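Local structure of esterase (uncultured bacterium FLS12, 4RGY) at residues A252-Q255 and R256-A259. The protein hydrolyses esters as a low-temperature-active alkaline esterase of marine sediment microbial origin, with an alpha/beta-hydrolase fold. Sequence-based numbering, arbitrary orientation.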
loop_
_atom_site.group_PDB
_atom_site.type_symbol
_atom_site.label_atom_id
_atom_site.label_comp_id
_atom_site.label_asym_id
_atom_site.label_seq_id
_atom_site.Cartn_x
_atom_site.Cartn_y
_atom_site.Cartn_z
ATOM N N ALA A 252 -3.203 21.395 -13.018
ATOM C CA ALA A 252 -3.672 22.028 -14.243
ATOM C C ALA A 252 -2.650 21.856 -15.362
ATOM O O ALA A 252 -2.986 21.460 -16.479
ATOM C CB ALA A 252 -3.946 23.508 -14.001
ATOM N N GLN A 253 -1.393 22.159 -15.064
ATOM C CA GLN A 253 -0.368 22.153 -16.097
ATOM C C GLN A 253 -0.033 20.767 -16.639
ATOM O O GLN A 253 0.319 20.633 -17.816
ATOM C CB GLN A 253 0.903 22.840 -15.600
ATOM C CG GLN A 253 0.738 24.329 -15.400
ATOM C CD GLN A 253 0.287 25.015 -16.662
ATOM O OE1 GLN A 253 -0.817 25.552 -16.726
ATOM N NE2 GLN A 253 1.134 24.995 -17.687
ATOM N N ILE A 254 -0.130 19.729 -15.809
ATOM C CA ILE A 254 0.222 18.394 -16.295
ATOM C C ILE A 254 -0.733 17.933 -17.405
ATOM O O ILE A 254 -0.340 17.181 -18.300
ATOM C CB ILE A 254 0.340 17.349 -15.154
ATOM C CG1 ILE A 254 1.140 16.125 -15.615
ATOM C CG2 ILE A 254 -1.030 16.925 -14.643
ATOM C CD1 ILE A 254 2.579 16.434 -16.021
ATOM N N GLN A 255 -1.973 18.424 -17.372
ATOM C CA GLN A 255 -2.926 18.145 -18.454
ATOM C C GLN A 255 -2.454 18.736 -19.785
ATOM O O GLN A 255 -2.595 18.107 -20.836
ATOM C CB GLN A 255 -4.312 18.677 -18.095
ATOM C CG GLN A 255 -4.926 17.965 -16.896
ATOM C CD GLN A 255 -6.182 18.647 -16.431
ATOM O OE1 GLN A 255 -7.217 18.579 -17.101
ATOM N NE2 GLN A 255 -6.105 19.325 -15.293
ATOM N N ARG A 256 -1.864 19.928 -19.732
ATOM C CA ARG A 256 -1.339 20.566 -20.935
ATOM C C ARG A 256 -0.108 19.817 -21.429
ATOM O O ARG A 256 0.062 19.601 -22.627
ATOM C CB ARG A 256 -1.018 22.031 -20.661
ATOM C CG ARG A 256 -2.230 22.827 -20.183
ATOM C CD ARG A 256 -1.900 24.304 -20.046
ATOM N NE ARG A 256 -1.460 24.872 -21.316
ATOM C CZ ARG A 256 -2.279 25.332 -22.259
ATOM N NH1 ARG A 256 -3.597 25.284 -22.085
ATOM N NH2 ARG A 256 -1.783 25.831 -23.383
ATOM N N VAL A 257 0.743 19.387 -20.505
ATOM C CA VAL A 257 1.903 18.597 -20.889
ATOM C C VAL A 257 1.475 17.292 -21.562
ATOM O O VAL A 257 2.046 16.900 -22.580
ATOM C CB VAL A 257 2.811 18.302 -19.686
ATOM C CG1 VAL A 257 3.849 17.240 -20.038
ATOM C CG2 VAL A 257 3.493 19.590 -19.219
ATOM N N LEU A 258 0.468 16.623 -20.999
ATOM C CA LEU A 258 -0.019 15.377 -21.581
ATOM C C LEU A 258 -0.515 15.569 -23.020
ATOM O O LEU A 258 -0.226 14.752 -23.886
ATOM C CB LEU A 258 -1.109 14.755 -20.703
ATOM C CG LEU A 258 -0.641 14.167 -19.365
ATOM C CD1 LEU A 258 -1.843 13.814 -18.518
ATOM C CD2 LEU A 258 0.247 12.945 -19.565
ATOM N N ALA A 259 -1.240 16.654 -23.271
ATOM C CA ALA A 259 -1.755 16.933 -24.614
ATOM C C ALA A 259 -0.636 17.225 -25.603
ATOM O O ALA A 259 -0.773 16.994 -26.811
ATOM C CB ALA A 259 -2.736 18.094 -24.574
#
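In the last helix of this esterase, residues 247-260, Q253 and R256 run alongside each other on one flank, while I254 and V257 meet on a buried flank. The backbone supplies the alpha-helical bonds: V257 N reaches Q253 O at 3.0 Å, and L258 N reaches I254 O at 2.9 Å. A third bond, A259 N to Q255 O, spans 3.1 Å. In the alpha/beta-hydrolase fold such a helix packs against the central sheet, and here Q253 rests on Y209, C211 and L149, and V257 on Y209 and A147. Between Q253 and R256 the touch is made by the arginine's aliphatic stem, with R256 CD 3.7 Å from Q253 OE1. The amide and guanidinium planes are 23° apart. A bend at chi3 (59°) turns the R256 guanidinium away from the line of its stem, and its NH2 forms a salt bridge with E239 of strand 236-241. On the inner side, with I254 CG1 anti to the backbone N (chi1 -161°), the turn at chi2 brings I254 CD1 to within 4.1 Å of V257 CB. L258 folds over the preceding turn, its CG 3.2 Å from I254 O, and packs against I65 and Y68 of helix 65-68.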